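Imidazolonepropionase (PDB 2Q09) catalyses hydrolysis of the ring carbon-nitrogen bond of imidazolone-5-propanoate to N-formimidoyl-L-glutamate, the third step of histidine degradation. Local coordinates at residues D70-I76 / V138-Y144; K170-A176 / A208-F214. One frame throughout, in Å; residues are numbered along the deposited sequence.

Overall arrangement
Interactions 1 and 2 are two parallel strand pairings of one barrel, their centres about 9 Å apart, joined because strands 135-141 and 168-176 are themselves neighbours. Two polar bridges, both probable hydrogen bonds, tie them: Glu139 OE2 lies 2.6 Å from Thr172 OG1, and Ser142 OG lies 2.7 Å from Leu174 N. Nearer the metal, His74 CE1 packs on Leu174 CD2 at 3.5 Å. Residues 70-76 supply two iron ligands, His72 and His74; His242 and Asp317 add two more. Both interactions reach the bound inhibitor at their C-terminal ends, through the hydroxyl of Tyr144 in interaction 1 and the ring of Phe214 in interaction 2.

Interaction 1: residues D70-I76 / V138-Y144; sequences DCHTHLI and VEIKSGY. With FE (Fe (III) ion), chain B; DI6 (3-[(4S)-2,5-dioxoimidazolidin-4-yl]propanoic acid), chain C.
The backbone carbonyl Glu139 O receives the hydroxyl of Thr73, OG1 lying 2.7 Å away, and a weak second bond from Thr73 N. Thr73 N points more squarely at Glu139 OE1, 3.1 Å away (155° at the hydrogen) and nearly in line with its C-O bond. Glu139 gets there by a bend at chi2, which turns its carboxylate across Cys71. The other oxygen, Glu139 OE2, takes Lys141 NZ at 2.7 Å on its syn lone pair, and also binds Thr172 and Lys240. Strands 70-73 and 138-141 run parallel at 16°, neighbours in the TIM barrel of the amidohydrolase family, whose His-X-His motif is here His72 and His74. The iron(III) ion is bound by His72 NE2 at 2.2 Å and His74 NE2 at 2.1 Å. His72 ND1 is hydrogen-bonded to Asp264, which fixes the ring's rotation. Lys141 lies across both rings: its CE sits 3.3 Å from the His72 ring centroid, 7° off the normal, while CD covers a His74 face nearer the rim. A final bend at chi4 turns NZ toward Glu139, still over the His72 ring; Asp212 is its further salt-bridge partner. Past the strand, Tyr144 OH donates to inhibitor carboxylate oxygen O9 at 2.7 Å.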
loop_
_atom_site.group_PDB
_atom_site.type_symbol
_atom_site.label_atom_id
_atom_site.label_comp_id
_atom_site.label_asym_id
_atom_site.label_seq_id
_atom_site.Cartn_x
_atom_site.Cartn_y
_atom_site.Cartn_z
ATOM N N ASP A 70 1.019 1.256 -4.173
ATOM C CA ASP A 70 1.238 1.662 -2.773
ATOM C C ASP A 70 0.289 0.769 -1.974
ATOM O O ASP A 70 -0.902 1.065 -1.845
ATOM C CB ASP A 70 0.865 3.142 -2.596
ATOM C CG ASP A 70 1.504 3.770 -1.372
ATOM O OD1 ASP A 70 1.295 4.984 -1.178
ATOM O OD2 ASP A 70 2.209 3.066 -0.616
ATOM N N CYS A 71 0.823 -0.320 -1.435
ATOM C CA CYS A 71 0.018 -1.317 -0.738
ATOM C C CYS A 71 -0.301 -1.135 0.741
ATOM O O CYS A 71 -0.828 -2.058 1.362
ATOM C CB CYS A 71 0.658 -2.698 -0.934
ATOM S SG CYS A 71 2.317 -2.901 -0.155
ATOM N N HIS A 72 -0.007 0.033 1.302
ATOM C CA HIS A 72 -0.281 0.260 2.714
ATOM C C HIS A 72 -0.478 1.737 3.029
ATOM O O HIS A 72 0.489 2.461 3.260
ATOM C CB HIS A 72 0.874 -0.305 3.550
ATOM C CG HIS A 72 0.690 -0.159 5.032
ATOM N ND1 HIS A 72 0.832 -1.216 5.904
ATOM C CD2 HIS A 72 0.414 0.923 5.799
ATOM C CE1 HIS A 72 0.652 -0.794 7.143
ATOM N NE2 HIS A 72 0.398 0.501 7.107
ATOM N N THR A 73 -1.726 2.200 3.006
ATOM C CA THR A 73 -1.979 3.594 3.350
ATOM C C THR A 73 -3.209 3.779 4.225
ATOM O O THR A 73 -4.075 2.904 4.295
ATOM C CB THR A 73 -2.151 4.506 2.105
ATOM O OG1 THR A 73 -3.527 4.530 1.700
ATOM C CG2 THR A 73 -1.299 4.006 0.944
ATOM N N HIS A 74 -3.244 4.926 4.898
ATOM C CA HIS A 74 -4.348 5.337 5.761
ATOM C C HIS A 74 -4.677 6.740 5.244
ATOM O O HIS A 74 -4.908 7.635 6.043
ATOM C CB HIS A 74 -3.908 5.503 7.225
ATOM C CG HIS A 74 -3.311 4.282 7.860
ATOM N ND1 HIS A 74 -3.931 3.611 8.894
ATOM C CD2 HIS A 74 -2.106 3.684 7.700
ATOM C CE1 HIS A 74 -3.132 2.661 9.345
ATOM N NE2 HIS A 74 -2.016 2.684 8.640
ATOM N N LEU A 75 -4.711 6.941 3.928
ATOM C CA LEU A 75 -4.941 8.283 3.391
ATOM C C LEU A 75 -6.308 8.913 3.634
ATOM O O LEU A 75 -6.483 10.111 3.390
ATOM C CB LEU A 75 -4.597 8.331 1.894
ATOM C CG LEU A 75 -5.456 7.602 0.860
ATOM C CD1 LEU A 75 -6.714 8.423 0.545
ATOM C CD2 LEU A 75 -4.619 7.416 -0.413
ATOM N N ILE A 76 -7.269 8.126 4.105
ATOM C CA ILE A 76 -8.595 8.667 4.398
ATOM C C ILE A 76 -8.657 9.079 5.870
ATOM O O ILE A 76 -8.523 8.233 6.764
ATOM C CB ILE A 76 -9.703 7.628 4.131
ATOM C CG1 ILE A 76 -9.923 7.488 2.618
ATOM C CG2 ILE A 76 -11.007 8.043 4.841
ATOM C CD1 ILE A 76 -11.003 6.450 2.250
ATOM N N VAL A 138 -3.772 1.641 -5.279
ATOM C CA VAL A 138 -3.479 2.055 -3.912
ATOM C C VAL A 138 -4.375 1.300 -2.938
ATOM O O VAL A 138 -5.538 1.040 -3.230
ATOM C CB VAL A 138 -3.688 3.588 -3.720
ATOM C CG1 VAL A 138 -5.137 3.977 -4.050
ATOM C CG2 VAL A 138 -3.361 3.987 -2.287
ATOM N N GLU A 139 -3.812 0.921 -1.794
ATOM C CA GLU A 139 -4.564 0.227 -0.756
ATOM C C GLU A 139 -4.911 1.273 0.305
ATOM O O GLU A 139 -4.039 2.040 0.736
ATOM C CB GLU A 139 -3.712 -0.874 -0.122
ATOM C CG GLU A 139 -4.461 -1.725 0.916
ATOM C CD GLU A 139 -4.056 -1.414 2.353
ATOM O OE1 GLU A 139 -3.520 -0.308 2.616
ATOM O OE2 GLU A 139 -4.282 -2.280 3.227
ATOM N N ILE A 140 -6.177 1.312 0.711
ATOM C CA ILE A 140 -6.632 2.269 1.712
ATOM C C ILE A 140 -7.314 1.539 2.866
ATOM O O ILE A 140 -8.213 0.720 2.655
ATOM C CB ILE A 140 -7.605 3.293 1.089
ATOM C CG1 ILE A 140 -6.911 4.023 -0.066
ATOM C CG2 ILE A 140 -8.064 4.294 2.152
ATOM C CD1 ILE A 140 -7.821 5.005 -0.819
ATOM N N LYS A 141 -6.881 1.839 4.083
ATOM C CA LYS A 141 -7.440 1.197 5.266
ATOM C C LYS A 141 -8.473 2.062 5.975
ATOM O O LYS A 141 -8.536 3.278 5.760
ATOM C CB LYS A 141 -6.322 0.882 6.261
ATOM C CG LYS A 141 -5.124 0.160 5.655
ATOM C CD LYS A 141 -3.945 0.167 6.615
ATOM C CE LYS A 141 -2.696 -0.418 5.955
ATOM N NZ LYS A 141 -2.945 -1.817 5.487
ATOM N N SER A 142 -9.299 1.421 6.796
ATOM C CA SER A 142 -10.273 2.144 7.604
ATOM C C SER A 142 -9.458 2.323 8.889
ATOM O O SER A 142 -8.266 2.606 8.812
ATOM C CB SER A 142 -11.534 1.293 7.835
ATOM O OG SER A 142 -11.239 0.050 8.456
ATOM N N GLY A 143 -10.062 2.177 10.060
ATOM C CA GLY A 143 -9.273 2.303 11.274
ATOM C C GLY A 143 -9.313 3.610 12.046
ATOM O O GLY A 143 -8.722 3.706 13.119
ATOM N N TYR A 144 -9.968 4.627 11.508
ATOM C CA TYR A 144 -10.079 5.899 12.216
ATOM C C TYR A 144 -11.540 6.173 12.584
ATOM O O TYR A 144 -11.895 7.296 12.965
ATOM C CB TYR A 144 -9.525 7.051 11.368
ATOM C CG TYR A 144 -8.012 7.039 11.237
ATOM C CD1 TYR A 144 -7.202 6.903 12.364
ATOM C CD2 TYR A 144 -7.392 7.174 9.996
ATOM C CE1 TYR A 144 -5.813 6.901 12.266
ATOM C CE2 TYR A 144 -5.999 7.178 9.880
ATOM C CZ TYR A 144 -5.217 7.040 11.021
ATOM O OH TYR A 144 -3.845 7.057 10.915
HETATM FE FE FE B . -0.147 1.781 8.787
HETATM N N1 DI6 C . 1.166 2.204 13.380
HETATM C C2 DI6 C . 1.437 3.446 12.925
HETATM O O2 DI6 C . 2.531 3.975 12.840
HETATM C C3 DI6 C . 0.073 4.055 12.520
HETATM N N4 DI6 C . -0.868 2.962 12.851
HETATM C C5 DI6 C . -0.145 1.933 13.336
HETATM O O5 DI6 C . -0.631 0.867 13.688
HETATM C C6 DI6 C . -0.212 5.325 13.309
HETATM C C7 DI6 C . -1.554 5.963 12.942
HETATM C C8 DI6 C . -1.888 7.253 13.705
HETATM O O9 DI6 C . -2.790 7.978 13.240
HETATM O O10 DI6 C . -1.267 7.554 14.757
HETATM O O HOH W 1 -1.105 -3.185 3.888
HETATM O O HOH W 2 -6.273 4.103 10.108
HETATM O O HOH W 3 -9.765 5.780 7.286
HETATM O O HOH W 4 1.498 2.631 10.377
#

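Interaction 2: residues K170-A176 / A208-F214; sequences KTTLLAA and ADAVDVF. With DI6 (3-[(4S)-2,5-dioxoimidazolidin-4-yl]propanoic acid), chain C.
Leu174 and Asp212 run alongside each other in the same direction, with Leu174 CD1 3.4 Å from Asp212 CB and against its carboxyl carbon. Leu174 owes this to a chi1 of -178°, which sets CG opposite the backbone N and lets the end of the chain come closer to residues 208-214 than its first bond would suggest. Thr172 CG2 also touches Asp212 CB, 3.5 Å away, from a different side, so methyl groups pack against two sides of it. Through OD1 the Asp212 carboxylate makes a weak hydrogen bond with ND1 of the iron ligand His242, consistent with a second-shell role in positioning that ligand.

At the start of the pairing the side chains of Asp209 and Lys170 are nearly perpendicular. Asp209 OD2 accepts Thr171 N at 2.9 Å with a straight 167° bond, on the anti side and 27° out of the carboxylate plane; Arg159 binds the same oxygen. Between these ends the backbone bonds Leu173 N to Ala210 O (2.8 Å) and Asp212 N to Leu173 O (2.9 Å) fix the parallel register. At the far end Phe214 turns one ring face to inhibitor atom O5, which stands 3.1 Å above the plane, displaced from the ring centre. Strand 168-176, helix 187-204 and strand 210-213 form a beta-alpha-beta unit of the TIM barrel, with the ligand pocket at the C-terminal ends of its strands.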
loop_
_atom_site.group_PDB
_atom_site.type_symbol
_atom_site.label_atom_id
_atom_site.label_comp_id
_atom_site.label_asym_id
_atom_site.label_seq_id
_atom_site.Cartn_x
_atom_site.Cartn_y
_atom_site.Cartn_z
ATOM N N LYS A 170 -7.845 -0.845 -3.349
ATOM C CA LYS A 170 -8.081 -2.074 -2.608
ATOM C C LYS A 170 -8.415 -1.568 -1.209
ATOM O O LYS A 170 -7.703 -0.713 -0.665
ATOM C CB LYS A 170 -6.822 -2.939 -2.562
ATOM C CG LYS A 170 -6.293 -3.347 -3.939
ATOM C CD LYS A 170 -7.285 -4.197 -4.722
ATOM C CE LYS A 170 -7.492 -5.567 -4.093
ATOM N NZ LYS A 170 -8.313 -6.437 -4.973
ATOM N N THR A 171 -9.495 -2.071 -0.629
ATOM C CA THR A 171 -9.884 -1.621 0.700
ATOM C C THR A 171 -9.496 -2.616 1.772
ATOM O O THR A 171 -9.488 -3.825 1.539
ATOM C CB THR A 171 -11.401 -1.383 0.783
ATOM O OG1 THR A 171 -12.090 -2.601 0.474
ATOM C CG2 THR A 171 -11.822 -0.297 -0.205
ATOM N N THR A 172 -9.202 -2.102 2.958
ATOM C CA THR A 172 -8.815 -2.953 4.062
ATOM C C THR A 172 -9.478 -2.487 5.348
ATOM O O THR A 172 -9.353 -1.324 5.739
ATOM C CB THR A 172 -7.288 -2.950 4.249
ATOM O OG1 THR A 172 -6.657 -3.437 3.054
ATOM C CG2 THR A 172 -6.896 -3.853 5.406
ATOM N N LEU A 173 -10.189 -3.400 6.001
ATOM C CA LEU A 173 -10.864 -3.090 7.251
ATOM C C LEU A 173 -9.861 -3.133 8.398
ATOM O O LEU A 173 -9.319 -4.191 8.714
ATOM C CB LEU A 173 -11.974 -4.106 7.518
ATOM C CG LEU A 173 -12.736 -3.888 8.823
ATOM C CD1 LEU A 173 -13.558 -2.617 8.720
ATOM C CD2 LEU A 173 -13.649 -5.086 9.096
ATOM N N LEU A 174 -9.622 -1.984 9.020
ATOM C CA LEU A 174 -8.682 -1.909 10.130
ATOM C C LEU A 174 -9.383 -1.402 11.389
ATOM O O LEU A 174 -8.945 -0.434 12.009
ATOM C CB LEU A 174 -7.523 -0.976 9.770
ATOM C CG LEU A 174 -6.397 -0.805 10.797
ATOM C CD1 LEU A 174 -5.658 -2.122 10.987
ATOM C CD2 LEU A 174 -5.433 0.274 10.318
ATOM N N ALA A 175 -10.486 -2.049 11.756
ATOM C CA ALA A 175 -11.236 -1.654 12.944
ATOM C C ALA A 175 -10.406 -1.938 14.191
ATOM O O ALA A 175 -10.570 -1.285 15.222
ATOM C CB ALA A 175 -12.564 -2.410 13.003
ATOM N N ALA A 176 -9.511 -2.916 14.091
ATOM C CA ALA A 176 -8.646 -3.276 15.213
ATOM C C ALA A 176 -7.354 -2.451 15.190
ATOM O O ALA A 176 -6.258 -2.978 15.352
ATOM C CB ALA A 176 -8.321 -4.771 15.169
ATOM N N ALA A 208 -15.006 -4.616 1.983
ATOM C CA ALA A 208 -13.635 -4.922 2.381
ATOM C C ALA A 208 -12.951 -6.017 1.567
ATOM O O ALA A 208 -13.483 -7.115 1.426
ATOM C CB ALA A 208 -13.600 -5.293 3.867
ATOM N N ASP A 209 -11.772 -5.713 1.038
ATOM C CA ASP A 209 -11.014 -6.689 0.265
ATOM C C ASP A 209 -10.090 -7.461 1.201
ATOM O O ASP A 209 -9.622 -8.547 0.858
ATOM C CB ASP A 209 -10.189 -6.000 -0.827
ATOM C CG ASP A 209 -11.052 -5.286 -1.840
ATOM O OD1 ASP A 209 -12.066 -5.879 -2.269
ATOM O OD2 ASP A 209 -10.718 -4.139 -2.213
ATOM N N ALA A 210 -9.836 -6.903 2.379
ATOM C CA ALA A 210 -8.966 -7.553 3.356
ATOM C C ALA A 210 -9.197 -7.013 4.763
ATOM O O ALA A 210 -9.878 -5.996 4.938
ATOM C CB ALA A 210 -7.506 -7.360 2.964
ATOM N N VAL A 211 -8.648 -7.716 5.754
ATOM C CA VAL A 211 -8.760 -7.324 7.157
ATOM C C VAL A 211 -7.359 -7.188 7.748
ATOM O O VAL A 211 -6.519 -8.070 7.577
ATOM C CB VAL A 211 -9.560 -8.360 7.978
ATOM C CG1 VAL A 211 -9.616 -7.946 9.439
ATOM C CG2 VAL A 211 -10.960 -8.491 7.415
ATOM N N ASP A 212 -7.133 -6.081 8.452
ATOM C CA ASP A 212 -5.840 -5.745 9.052
ATOM C C ASP A 212 -5.984 -5.648 10.574
ATOM O O ASP A 212 -7.098 -5.529 11.088
ATOM C CB ASP A 212 -5.382 -4.392 8.483
ATOM C CG ASP A 212 -3.900 -4.110 8.688
ATOM O OD1 ASP A 212 -3.235 -4.798 9.495
ATOM O OD2 ASP A 212 -3.405 -3.168 8.031
ATOM N N VAL A 213 -4.860 -5.682 11.283
ATOM C CA VAL A 213 -4.857 -5.602 12.744
ATOM C C VAL A 213 -3.581 -4.971 13.292
ATOM O O VAL A 213 -2.490 -5.218 12.787
ATOM C CB VAL A 213 -4.980 -7.006 13.388
ATOM C CG1 VAL A 213 -4.804 -6.900 14.894
ATOM C CG2 VAL A 213 -6.330 -7.630 13.057
ATOM N N PHE A 214 -3.722 -4.153 14.327
ATOM C CA PHE A 214 -2.568 -3.541 14.970
ATOM C C PHE A 214 -2.254 -4.387 16.199
ATOM O O PHE A 214 -2.812 -4.178 17.277
ATOM C CB PHE A 214 -2.865 -2.101 15.394
ATOM C CG PHE A 214 -1.735 -1.451 16.137
ATOM C CD1 PHE A 214 -0.432 -1.531 15.652
ATOM C CD2 PHE A 214 -1.973 -0.728 17.304
ATOM C CE1 PHE A 214 0.620 -0.896 16.317
ATOM C CE2 PHE A 214 -0.929 -0.094 17.972
ATOM C CZ PHE A 214 0.369 -0.177 17.474
HETATM N N1 DI6 C . 1.166 2.204 13.380
HETATM C C2 DI6 C . 1.437 3.446 12.925
HETATM O O2 DI6 C . 2.531 3.975 12.840
HETATM C C3 DI6 C . 0.073 4.055 12.520
HETATM N N4 DI6 C . -0.868 2.962 12.851
HETATM C C5 DI6 C . -0.145 1.933 13.336
HETATM O O5 DI6 C . -0.631 0.867 13.688
HETATM C C6 DI6 C . -0.212 5.325 13.309
HETATM C C7 DI6 C . -1.554 5.963 12.942
HETATM C C8 DI6 C . -1.888 7.253 13.705
HETATM O O9 DI6 C . -2.790 7.978 13.240
HETATM O O10 DI6 C . -1.267 7.554 14.757
HETATM O O HOH W 5 -10.649 -4.034 -5.475
HETATM O O HOH W 6 -9.701 -4.933 11.696
#